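Local coordinates for glutathione S-transferase, N-terminal domain protein (Pseudomonas putida, PDB 4NAX), which probably acts as a glutathione transferase of the GST superfamily and binds one oxidized glutathione disulfide per subunit in the crystal, at residues W13-P18 against E46-V50; S64-N68 against L85-E89; Q111-T115 against A175-A181; S157-G162 against L201-F207. Where two conformers were deposited one is given. Residues are numbered along the deposited sequence.

Contact 1. Residues W13-P18 against E46-V50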
# COMPACT_ATOMS: atom_id res chain seq x y z
N TRP A 13 -18.48 -18.49 -7.97
CA TRP A 13 -17.39 -19.07 -8.75
C TRP A 13 -16.98 -20.41 -8.13
O TRP A 13 -16.05 -20.47 -7.35
CB TRP A 13 -16.20 -18.13 -8.77
CG TRP A 13 -16.43 -16.85 -9.50
CD1 TRP A 13 -16.30 -16.63 -10.83
CD2 TRP A 13 -16.85 -15.60 -8.93
NE1 TRP A 13 -16.61 -15.32 -11.14
CE2 TRP A 13 -16.93 -14.67 -9.98
CE3 TRP A 13 -17.12 -15.18 -7.64
CZ2 TRP A 13 -17.31 -13.35 -9.77
CZ3 TRP A 13 -17.46 -13.86 -7.43
CH2 TRP A 13 -17.56 -12.96 -8.50
N PRO A 14 -17.71 -21.49 -8.47
CA PRO A 14 -17.37 -22.78 -7.87
C PRO A 14 -15.96 -23.24 -8.19
O PRO A 14 -15.45 -22.99 -9.27
CB PRO A 14 -18.40 -23.74 -8.48
CG PRO A 14 -19.53 -22.88 -8.92
CD PRO A 14 -18.94 -21.55 -9.27
N ALA A 15 -15.35 -23.94 -7.24
CA ALA A 15 -14.05 -24.52 -7.43
C ALA A 15 -14.16 -25.88 -8.13
O ALA A 15 -14.75 -26.82 -7.59
CB ALA A 15 -13.37 -24.70 -6.08
N LYS A 16 -13.59 -25.98 -9.33
CA LYS A 16 -13.38 -27.27 -10.02
C LYS A 16 -12.26 -28.07 -9.37
O LYS A 16 -12.24 -29.31 -9.48
CB LYS A 16 -13.07 -27.04 -11.51
CG LYS A 16 -14.15 -26.27 -12.24
CD LYS A 16 -13.98 -26.27 -13.74
CE LYS A 16 -15.29 -25.88 -14.42
NZ LYS A 16 -16.31 -26.97 -14.43
N HIS A 17 -11.34 -27.35 -8.72
CA HIS A 17 -10.16 -27.94 -8.12
C HIS A 17 -10.04 -27.38 -6.72
O HIS A 17 -9.22 -26.48 -6.46
CB HIS A 17 -8.91 -27.57 -8.92
CG HIS A 17 -9.02 -27.83 -10.39
ND1 HIS A 17 -9.01 -29.10 -10.93
CD2 HIS A 17 -9.13 -26.98 -11.44
CE1 HIS A 17 -9.11 -29.01 -12.25
NE2 HIS A 17 -9.19 -27.74 -12.58
N PRO A 18 -10.87 -27.89 -5.80
CA PRO A 18 -10.91 -27.27 -4.45
C PRO A 18 -9.65 -27.46 -3.60
O PRO A 18 -9.51 -26.80 -2.57
CB PRO A 18 -12.12 -27.93 -3.80
CG PRO A 18 -12.28 -29.21 -4.54
CD PRO A 18 -11.87 -28.96 -5.94
N GLU A 46 -6.41 -21.97 -9.42
CA GLU A 46 -7.59 -21.98 -10.25
C GLU A 46 -8.09 -20.55 -10.36
O GLU A 46 -8.57 -19.95 -9.39
CB GLU A 46 -8.66 -22.88 -9.62
CG GLU A 46 -9.91 -22.99 -10.46
CD GLU A 46 -10.96 -23.92 -9.88
OE1 GLU A 46 -10.67 -24.66 -8.92
OE2 GLU A 46 -12.09 -23.91 -10.42
N ALA A 47 -7.95 -20.00 -11.56
CA ALA A 47 -8.33 -18.63 -11.83
C ALA A 47 -9.79 -18.48 -12.22
O ALA A 47 -10.34 -19.27 -13.00
CB ALA A 47 -7.43 -18.03 -12.91
N HIS A 48 -10.40 -17.44 -11.69
CA HIS A 48 -11.78 -17.10 -11.94
C HIS A 48 -11.90 -15.65 -12.36
O HIS A 48 -11.38 -14.76 -11.67
CB HIS A 48 -12.61 -17.29 -10.67
CG HIS A 48 -12.58 -18.69 -10.14
ND1 HIS A 48 -13.31 -19.73 -10.68
CD2 HIS A 48 -11.88 -19.22 -9.12
CE1 HIS A 48 -13.09 -20.83 -9.99
NE2 HIS A 48 -12.20 -20.56 -9.06
N LYS A 49 -12.59 -15.42 -13.47
CA LYS A 49 -12.80 -14.06 -13.94
C LYS A 49 -13.95 -13.35 -13.22
O LYS A 49 -15.09 -13.84 -13.22
CB LYS A 49 -13.09 -14.08 -15.43
CG LYS A 49 -13.31 -12.69 -16.00
CD LYS A 49 -13.54 -12.73 -17.51
CE LYS A 49 -13.65 -11.33 -18.05
NZ LYS A 49 -14.08 -11.34 -19.48
N VAL A 50 -13.63 -12.21 -12.63
CA VAL A 50 -14.58 -11.32 -11.98
C VAL A 50 -14.83 -10.17 -12.95
O VAL A 50 -13.98 -9.31 -13.14
CB VAL A 50 -14.01 -10.80 -10.64
CG1 VAL A 50 -14.98 -9.83 -9.98
CG2 VAL A 50 -13.72 -11.97 -9.71

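Contact 2. Residues S64-N68 against L85-E89. With GDS (oxidized glutathione disulfide), chain C; GOL (glycerol), chain D.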
# COMPACT_ATOMS: atom_id res chain seq x y z
N SER A 64 -18.31 -10.78 0.25
CA SER A 64 -18.20 -11.62 1.45
C SER A 64 -16.77 -12.04 1.73
O SER A 64 -16.41 -12.30 2.88
CB SER A 64 -19.10 -12.85 1.37
OG SER A 64 -18.66 -13.82 0.43
N LEU A 65 -15.95 -12.12 0.69
CA LEU A 65 -14.54 -12.37 0.87
C LEU A 65 -13.75 -11.08 0.70
O LEU A 65 -12.94 -10.71 1.54
CB LEU A 65 -14.06 -13.43 -0.09
CG LEU A 65 -12.61 -13.84 0.16
CD1 LEU A 65 -12.38 -15.28 -0.16
CD2 LEU A 65 -11.66 -12.94 -0.60
N SER A 66 -14.00 -10.35 -0.39
CA SER A 66 -13.21 -9.19 -0.73
C SER A 66 -13.94 -7.92 -0.32
O SER A 66 -14.72 -7.35 -1.09
CB SER A 66 -12.91 -9.24 -2.21
OG SER A 66 -11.88 -8.33 -2.50
N ALA A 67 -13.74 -7.52 0.94
CA ALA A 67 -14.62 -6.56 1.62
C ALA A 67 -14.64 -5.19 0.97
O ALA A 67 -15.62 -4.46 1.08
CB ALA A 67 -14.25 -6.41 3.09
N ASN A 68 -13.54 -4.82 0.32
CA ASN A 68 -13.43 -3.53 -0.36
C ASN A 68 -13.96 -3.56 -1.78
O ASN A 68 -13.80 -2.59 -2.51
CB ASN A 68 -11.98 -3.08 -0.26
CG ASN A 68 -11.72 -1.69 -0.78
OD1 ASN A 68 -12.46 -0.74 -0.50
ND2 ASN A 68 -10.62 -1.54 -1.50
N LEU A 85 -7.59 -19.76 3.87
CA LEU A 85 -7.26 -18.38 4.14
C LEU A 85 -7.86 -17.49 3.05
O LEU A 85 -7.44 -17.59 1.90
CB LEU A 85 -5.75 -18.17 4.16
CG LEU A 85 -5.32 -16.73 4.47
CD1 LEU A 85 -5.53 -16.43 5.95
CD2 LEU A 85 -3.89 -16.46 4.07
N PRO A 86 -8.81 -16.62 3.41
CA PRO A 86 -9.28 -15.57 2.51
C PRO A 86 -8.34 -14.38 2.57
O PRO A 86 -7.80 -14.09 3.64
CB PRO A 86 -10.63 -15.20 3.09
CG PRO A 86 -10.43 -15.39 4.58
CD PRO A 86 -9.46 -16.53 4.73
N LEU A 87 -8.11 -13.72 1.45
CA LEU A 87 -7.23 -12.54 1.47
C LEU A 87 -7.50 -11.66 0.27
O LEU A 87 -7.64 -12.14 -0.85
CB LEU A 87 -5.75 -12.96 1.49
CG LEU A 87 -4.77 -11.98 2.11
CD1 LEU A 87 -5.03 -11.78 3.60
CD2 LEU A 87 -3.35 -12.46 1.90
N PHE A 88 -7.53 -10.36 0.51
CA PHE A 88 -7.54 -9.36 -0.56
C PHE A 88 -6.39 -8.38 -0.33
O PHE A 88 -5.66 -8.48 0.64
CB PHE A 88 -8.93 -8.74 -0.73
CG PHE A 88 -9.41 -7.95 0.44
CD1 PHE A 88 -10.14 -8.57 1.45
CD2 PHE A 88 -9.15 -6.62 0.55
CE1 PHE A 88 -10.58 -7.87 2.55
CE2 PHE A 88 -9.59 -5.89 1.64
CZ PHE A 88 -10.32 -6.52 2.64
N GLU A 89 -6.26 -7.44 -1.28
CA GLU A 89 -5.15 -6.49 -1.44
C GLU A 89 -3.98 -7.17 -2.13
O GLU A 89 -3.31 -8.03 -1.56
CB GLU A 89 -4.68 -5.82 -0.15
CG GLU A 89 -5.70 -4.87 0.44
CD GLU A 89 -5.94 -3.64 -0.41
OE1 GLU A 89 -4.97 -3.14 -1.04
OE2 GLU A 89 -7.10 -3.16 -0.42
N1 GDS C . -13.24 2.92 -9.07
CA1 GDS C . -12.07 3.08 -9.93
C1 GDS C . -11.94 4.51 -10.42
OE1 GDS C . -10.81 4.90 -10.79
OE2 GDS C . -12.94 5.26 -10.44
CB1 GDS C . -12.19 2.13 -11.13
CG1 GDS C . -10.87 1.89 -11.88
CD1 GDS C . -9.87 1.15 -11.02
O1 GDS C . -10.25 0.41 -10.13
N2 GDS C . -8.60 1.39 -11.30
CA2 GDS C . -7.50 0.71 -10.63
C2 GDS C . -6.65 1.69 -9.86
O2 GDS C . -6.41 2.80 -10.31
CB2 GDS C . -6.63 -0.01 -11.65
SG2 GDS C . -7.40 -1.41 -12.46
N3 GDS C . -6.16 1.26 -8.70
CA3 GDS C . -5.33 2.10 -7.85
C3 GDS C . -4.29 1.35 -7.04
OE3 GDS C . -3.90 1.91 -6.00
OE4 GDS C . -3.86 0.29 -7.51
N4 GDS C . -11.85 -1.98 -9.22
CA4 GDS C . -13.26 -2.28 -9.12
C4 GDS C . -14.09 -1.10 -8.67
OE5 GDS C . -15.34 -1.24 -8.58
OE6 GDS C . -13.49 -0.02 -8.45
C5 GDS C . -10.94 -2.90 -8.92
O5 GDS C . -11.25 -4.01 -8.51
CA5 GDS C . -9.48 -2.53 -9.14
N5 GDS C . -8.67 -3.02 -8.03
CB5 GDS C . -9.03 -3.16 -10.45
SG5 GDS C . -7.30 -2.92 -10.85
CA6 GDS C . -5.77 -2.59 -4.08
C6 GDS C . -4.89 -3.74 -4.45
OE7 GDS C . -5.41 -4.87 -4.56
OE8 GDS C . -3.67 -3.50 -4.61
N6 GDS C . -5.01 -1.61 -3.28
CB6 GDS C . -6.32 -1.92 -5.35
CG6 GDS C . -7.23 -2.87 -6.14
CD6 GDS C . -7.93 -2.19 -7.29
O6 GDS C . -7.78 -0.99 -7.53
C1 GOL D . -7.38 -0.02 -1.30
O1 GOL D . -7.66 -1.28 -1.89
C2 GOL D . -7.40 0.97 -2.51
O2 GOL D . -6.22 0.85 -3.28
C3 GOL D . -8.56 0.76 -3.49
O3 GOL D . -9.79 1.06 -2.84
O HOH W 1 -9.06 -4.33 -2.05

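Contact 3. Residues Q111-T115 against A175-A181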
# COMPACT_ATOMS: atom_id res chain seq x y z
N GLN A 111 17.34 -7.29 3.46
CA GLN A 111 16.72 -7.33 2.14
C GLN A 111 15.22 -7.54 2.17
O GLN A 111 14.49 -6.97 1.35
CB GLN A 111 17.39 -8.37 1.26
CG GLN A 111 18.73 -7.89 0.70
CD GLN A 111 18.53 -6.82 -0.36
OE1 GLN A 111 17.92 -7.10 -1.39
NE2 GLN A 111 18.99 -5.61 -0.10
N ARG A 112 14.75 -8.34 3.12
CA ARG A 112 13.32 -8.47 3.35
C ARG A 112 12.70 -7.08 3.53
O ARG A 112 11.71 -6.73 2.88
CB ARG A 112 13.04 -9.34 4.57
CG ARG A 112 11.60 -9.31 5.07
CD ARG A 112 11.44 -10.12 6.38
NE ARG A 112 10.09 -10.02 6.90
CZ ARG A 112 9.04 -10.64 6.36
NH1 ARG A 112 9.19 -11.45 5.31
NH2 ARG A 112 7.82 -10.44 6.84
N TYR A 113 13.27 -6.29 4.43
CA TYR A 113 12.69 -4.99 4.75
C TYR A 113 12.82 -4.00 3.60
O TYR A 113 11.91 -3.25 3.32
CB TYR A 113 13.23 -4.44 6.09
CG TYR A 113 12.89 -5.39 7.22
CD1 TYR A 113 11.57 -5.71 7.50
CD2 TYR A 113 13.88 -5.99 7.98
CE1 TYR A 113 11.24 -6.62 8.48
CE2 TYR A 113 13.56 -6.92 8.96
CZ TYR A 113 12.24 -7.24 9.20
OH TYR A 113 11.95 -8.19 10.16
N GLN A 114 13.94 -4.02 2.88
CA GLN A 114 14.07 -3.15 1.71
C GLN A 114 13.02 -3.51 0.65
O GLN A 114 12.46 -2.63 -0.01
CB GLN A 114 15.46 -3.23 1.07
CG GLN A 114 16.61 -2.84 1.98
CD GLN A 114 16.44 -1.46 2.59
OE1 GLN A 114 16.20 -0.48 1.88
NE2 GLN A 114 16.56 -1.38 3.90
N THR A 115 12.74 -4.81 0.51
CA THR A 115 11.74 -5.25 -0.46
C THR A 115 10.35 -4.77 -0.06
O THR A 115 9.57 -4.26 -0.89
CB THR A 115 11.77 -6.78 -0.61
OG1 THR A 115 13.08 -7.19 -1.01
CG2 THR A 115 10.79 -7.21 -1.65
N ALA A 175 15.31 -4.73 -5.47
CA ALA A 175 16.15 -5.27 -4.41
C ALA A 175 17.25 -6.11 -5.06
O ALA A 175 17.37 -6.15 -6.28
CB ALA A 175 15.33 -6.08 -3.43
N GLU A 176 18.10 -6.75 -4.25
CA GLU A 176 19.25 -7.47 -4.78
C GLU A 176 18.88 -8.65 -5.67
O GLU A 176 19.64 -9.00 -6.58
CB GLU A 176 20.21 -7.89 -3.66
CG GLU A 176 20.91 -6.67 -3.05
CD GLU A 176 21.75 -6.95 -1.82
OE1 GLU A 176 21.67 -8.06 -1.25
OE2 GLU A 176 22.49 -6.03 -1.39
N GLU A 177 17.73 -9.25 -5.40
CA GLU A 177 17.16 -10.27 -6.26
C GLU A 177 15.78 -9.84 -6.74
O GLU A 177 15.07 -9.10 -6.04
CB GLU A 177 17.02 -11.61 -5.53
CG GLU A 177 18.34 -12.29 -5.19
CD GLU A 177 19.01 -11.70 -3.96
OE1 GLU A 177 20.22 -11.40 -4.04
OE2 GLU A 177 18.33 -11.52 -2.93
N TYR A 178 15.40 -10.30 -7.93
CA TYR A 178 14.04 -10.17 -8.43
C TYR A 178 13.07 -10.53 -7.32
O TYR A 178 13.25 -11.52 -6.60
CB TYR A 178 13.85 -11.09 -9.63
CG TYR A 178 12.46 -11.11 -10.26
CD1 TYR A 178 11.91 -9.96 -10.80
CD2 TYR A 178 11.74 -12.29 -10.34
CE1 TYR A 178 10.67 -9.99 -11.43
CE2 TYR A 178 10.51 -12.34 -10.96
CZ TYR A 178 9.96 -11.18 -11.50
OH TYR A 178 8.74 -11.21 -12.14
N SER A 179 12.03 -9.72 -7.14
CA SER A 179 11.17 -9.88 -5.97
C SER A 179 9.75 -9.42 -6.24
O SER A 179 9.42 -8.86 -7.30
CB SER A 179 11.71 -9.04 -4.81
OG SER A 179 11.42 -7.65 -4.99
N ILE A 180 8.91 -9.63 -5.22
CA ILE A 180 7.56 -9.11 -5.24
C ILE A 180 7.48 -7.60 -5.45
O ILE A 180 6.44 -7.11 -5.91
CB ILE A 180 6.75 -9.53 -3.99
CG1 ILE A 180 7.38 -9.05 -2.68
CG2 ILE A 180 6.52 -11.03 -4.02
CD1 ILE A 180 6.55 -9.39 -1.45
N ALA A 181 8.52 -6.84 -5.09
CA ALA A 181 8.49 -5.39 -5.38
C ALA A 181 8.47 -5.14 -6.89
O ALA A 181 7.78 -4.23 -7.36
CB ALA A 181 9.67 -4.67 -4.73
O HOH W 2 16.65 -9.31 -2.45

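Contact 4. Residues S157-G162 against L201-F207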
# COMPACT_ATOMS: atom_id res chain seq x y z
N SER A 157 3.30 11.46 -11.03
CA SER A 157 3.73 10.22 -11.66
C SER A 157 5.13 10.34 -12.24
O SER A 157 5.92 9.41 -12.14
CB SER A 157 2.71 9.78 -12.71
OG SER A 157 1.48 9.44 -12.08
N LYS A 158 5.43 11.48 -12.85
CA LYS A 158 6.79 11.76 -13.31
C LYS A 158 7.78 11.73 -12.14
O LYS A 158 8.87 11.19 -12.27
CB LYS A 158 6.88 13.11 -14.01
CG LYS A 158 6.22 13.21 -15.36
CD LYS A 158 6.36 14.67 -15.85
CE LYS A 158 6.01 14.90 -17.30
NZ LYS A 158 6.37 16.31 -17.66
N ARG A 159 7.41 12.34 -11.02
CA ARG A 159 8.28 12.35 -9.83
C ARG A 159 8.57 10.92 -9.36
O ARG A 159 9.71 10.54 -9.10
CB ARG A 159 7.66 13.19 -8.69
CG ARG A 159 8.63 13.48 -7.56
CD ARG A 159 7.93 14.02 -6.33
NE ARG A 159 7.04 13.01 -5.78
CZ ARG A 159 7.44 11.96 -5.07
NH1 ARG A 159 8.71 11.80 -4.71
NH2 ARG A 159 6.56 11.04 -4.71
N LEU A 160 7.53 10.10 -9.28
CA LEU A 160 7.66 8.69 -8.89
C LEU A 160 8.52 7.90 -9.87
O LEU A 160 9.36 7.09 -9.45
CB LEU A 160 6.27 8.03 -8.79
CG LEU A 160 5.38 8.52 -7.63
CD1 LEU A 160 3.93 8.11 -7.83
CD2 LEU A 160 5.89 8.02 -6.30
N LEU A 161 8.33 8.16 -11.16
CA LEU A 161 9.20 7.54 -12.17
C LEU A 161 10.66 7.91 -11.97
O LEU A 161 11.54 7.08 -12.16
CB LEU A 161 8.73 7.88 -13.58
CG LEU A 161 7.47 7.13 -14.03
CD1 LEU A 161 6.84 7.80 -15.24
CD2 LEU A 161 7.75 5.66 -14.33
N GLY A 162 10.92 9.16 -11.60
CA GLY A 162 12.27 9.60 -11.33
C GLY A 162 12.88 8.88 -10.14
O GLY A 162 14.06 8.51 -10.16
N LEU A 201 2.83 11.97 -22.27
CA LEU A 201 2.39 12.81 -21.15
C LEU A 201 3.39 12.78 -19.97
O LEU A 201 3.63 13.79 -19.32
CB LEU A 201 1.02 12.36 -20.64
CG LEU A 201 -0.24 13.22 -20.61
CD1 LEU A 201 -1.19 12.54 -19.63
CD2 LEU A 201 0.06 14.66 -20.24
N VAL A 202 3.90 11.61 -19.63
CA VAL A 202 4.85 11.52 -18.51
C VAL A 202 6.31 11.60 -18.93
O VAL A 202 7.20 11.44 -18.10
CB VAL A 202 4.63 10.25 -17.64
CG1 VAL A 202 3.20 10.20 -17.13
CG2 VAL A 202 5.02 8.98 -18.39
N GLY A 203 6.57 11.86 -20.21
CA GLY A 203 7.94 12.00 -20.70
C GLY A 203 8.74 10.73 -20.45
O GLY A 203 9.87 10.78 -19.97
N PHE A 204 8.15 9.59 -20.79
CA PHE A 204 8.70 8.28 -20.41
C PHE A 204 10.09 8.02 -20.96
O PHE A 204 10.90 7.34 -20.34
CB PHE A 204 7.76 7.15 -20.85
CG PHE A 204 8.12 5.80 -20.27
CD1 PHE A 204 8.13 5.60 -18.90
CD2 PHE A 204 8.41 4.73 -21.09
CE1 PHE A 204 8.46 4.37 -18.36
CE2 PHE A 204 8.72 3.49 -20.56
CZ PHE A 204 8.75 3.32 -19.19
N ASP A 205 10.36 8.57 -22.14
CA ASP A 205 11.64 8.31 -22.78
C ASP A 205 12.82 8.87 -21.99
O ASP A 205 13.96 8.48 -22.24
CB ASP A 205 11.63 8.76 -24.24
CG ASP A 205 10.87 7.79 -25.12
OD1 ASP A 205 11.20 6.59 -25.11
OD2 ASP A 205 9.93 8.23 -25.81
N GLN A 206 12.56 9.73 -21.00
CA GLN A 206 13.66 10.21 -20.17
C GLN A 206 14.10 9.22 -19.07
O GLN A 206 15.16 9.39 -18.48
CB GLN A 206 13.34 11.58 -19.57
CG GLN A 206 12.44 11.58 -18.36
CD GLN A 206 11.92 12.97 -18.03
OE1 GLN A 206 12.69 13.84 -17.65
NE2 GLN A 206 10.61 13.17 -18.17
N PHE A 207 13.30 8.19 -18.80
CA PHE A 207 13.59 7.25 -17.71
C PHE A 207 14.19 5.97 -18.27
O PHE A 207 13.52 4.95 -18.42
CB PHE A 207 12.32 6.98 -16.90
CG PHE A 207 11.66 8.25 -16.40
CD1 PHE A 207 12.25 9.03 -15.40
CD2 PHE A 207 10.45 8.69 -16.94
CE1 PHE A 207 11.67 10.20 -14.98
CE2 PHE A 207 9.86 9.85 -16.50
CZ PHE A 207 10.46 10.61 -15.52
O HOH W 3 4.06 16.50 -19.54

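Contact 1. Residues W13-P18 against E46-V50
Glu46, near the start of strand 45-49, and Trp13, at the beginning of the loop that runs toward strand 21-25, bury more surface here than any other residue, and His48 lies between them. Glu46 is fully extended, with chi1 and chi2 both t, and its carboxylate reaches the backbone of the loop. Lys16 N donates to Glu46 OE2 (2.8 Å) and His17 N to Glu46 OE1 (2.8 Å), so the two carboxylate oxygens hold successive amides and fix the course of the loop; OE1 also accepts from Gln22 on strand 21-25. Two residues further along the strand, His48 likewise points its CB toward the loop. Trp13 CB sits over the face of the His48 ring in a CH-pi contact, 4.1 Å from the centroid of that ring, and His48 NE2 is hydrogen-bonded to Gln22. The indole carries the contact on to the strand's end: Trp13 NE1 donates to Lys49 O (3.0 Å), and Trp13 CZ2 meets Val50 CG2 at 3.8 Å. Phe62 of helix 60-65 also packs on Trp13. Strand 45-49 runs parallel to strand 21-25, to which it is joined through helix 31-41. The loop thus packs on one face of the first two strands of the beta-alpha-beta unit that opens the thioredoxin-like domain of glutathione transferases.

Contact 2. Residues S64-N68 against L85-E89
In this thioredoxin-like domain, the chain leaving helix 60-65 lies over strand 85-88 and runs in nearly the same direction, 22° apart. Leu85 turns its CB away from that chain, and Ala110 of the second subunit packs on it. Pro86 points toward residues 64-68, and Pro86 CB meets Leu65 CD1 at 3.7 Å. Leu87 faces the other way, onto Ile93 and Tyr96 of helix 90-101. Phe88 is the main filler: Ala67 N lies over one face of its ring, 3.6 Å from Phe88 CE1, and Asn68 CB is 4.1 Å from Phe88 CE2. Trp118 of the second subunit meets the same ring edge-to-face at the dimer interface. Glu89, the N-cap of helix 90-101, enters the glutathione site. Asn68, whose OD1 binds Arg159 of the second subunit, donates from ND2 to a water (3.2 Å) that donates to Glu89 OE2 (2.8 Å); a glycerol, probably from crystallisation, also bonds both residues, while Glu89 OE1 accepts from glutathione disulfide N6 at 2.7 Å.

Contact 3. Residues Q111-T115 against A175-A181
Thr115 lays its methyl group over the start of helix 180-193: its CG2 is 3.4 Å from Ser179 OG, 4.0 Å from Ile180 CG1 and 4.1 Å from Ala181 CB. The hydroxyl turns back along its own helix, Thr115 OG1 donating to Gln111 O (2.8 Å), and also touches Ala175 CB at 3.5 Å. One turn earlier, Gln111 curls its side chain, with chi1 and chi2 both m, over Ala175 and Glu176. Gln111 OE1 accepts from Glu176 N (2.9 Å) in the single direct hydrogen bond between the segments. Gln111 OE1 also accepts from a water (2.8 Å) that binds Glu177 through both N (3.1 Å) and OE2 (2.8 Å), which pins the loop ahead of the helix. Ile180 continues inward onto Leu94 and Ala98 of helix 90-101. Helix 109-137 thus holds both the last turn of the loop and the first of the helix that follows. Ser179 is the N-cap: Ser179 OG accepts from Ala181 N (3.0 Å), and Ser179 N donates to the Asp182 carboxylate. With the Ser-Ile-Ala-Asp sequence, this is consistent with the N-capping box (Ser/Thr-x-x-Asp) known at this helix in the all-helical C-terminal domain of glutathione transferases.

Contact 4. Residues S157-G162 against L201-F207
The knob of this interface is Leu161, which projects from helix 148-168 into a hollow lined by Val202, Phe204 and Phe207 of the loop before helix 208-219. Leu161 CD1 meets Val202 CG2 at 3.8 Å, Leu161 CD2 approaches the edge of the Phe204 ring at CE1 (4.3 Å), and Leu161 CB stands over the face of the Phe207 ring, 3.7 Å from its centroid, as a CH-pi contact. Leu192 of helix 180-193 packs on both Leu161 and Val202. Phe207 in turn lies against the helix backbone between Lys158 and Gly162, its CE1 3.6 Å from Gly162 N and its CZ 3.7 Å from Lys158 O. Lys158 forms a long ridge beside Val202: its extended chain passes Val202 O at CG (3.4 Å) and Leu201 O at CE (3.3 Å). The 3-10 turn 204-206 curves the loop so that Phe204 and Phe207 both reach Leu161, and Gln206 braces it by donating from NE2 to Gly203 O (3.1 Å). The ammonium is joined to the loop through a water, which accepts from Lys158 NZ (3.0 Å) and donates to Leu201 O (2.8 Å). Direct polar bonding between the segments is absent, so apolar fit around Leu161 and Phe207 is what joins helix and loop, with one water bridge at the lysine end.

Along the chain, contact 1 closes before contact 2 opens, and contacts 3 and 4 follow with their segments alternating. Contacts 1 and 2 reach the same four-stranded sheet, at 45-49 and 85-88, the outermost strands within this chain, with centres about 15 Å apart. Contacts 3 and 4, their centres about 23 Å apart, lie in the helical part, where helices 109-137, 148-168 and 180-193 succeed one another. Contacts 1 and 4 are the most distant pair, about 38 Å between centres and on opposite sides of the chain's centre. Contacts 2, 3 and 4 all touch the second subunit, which ties packing in both the thioredoxin-like and helical parts to dimer assembly; contact 2 also reaches the bound glutathione disulfide.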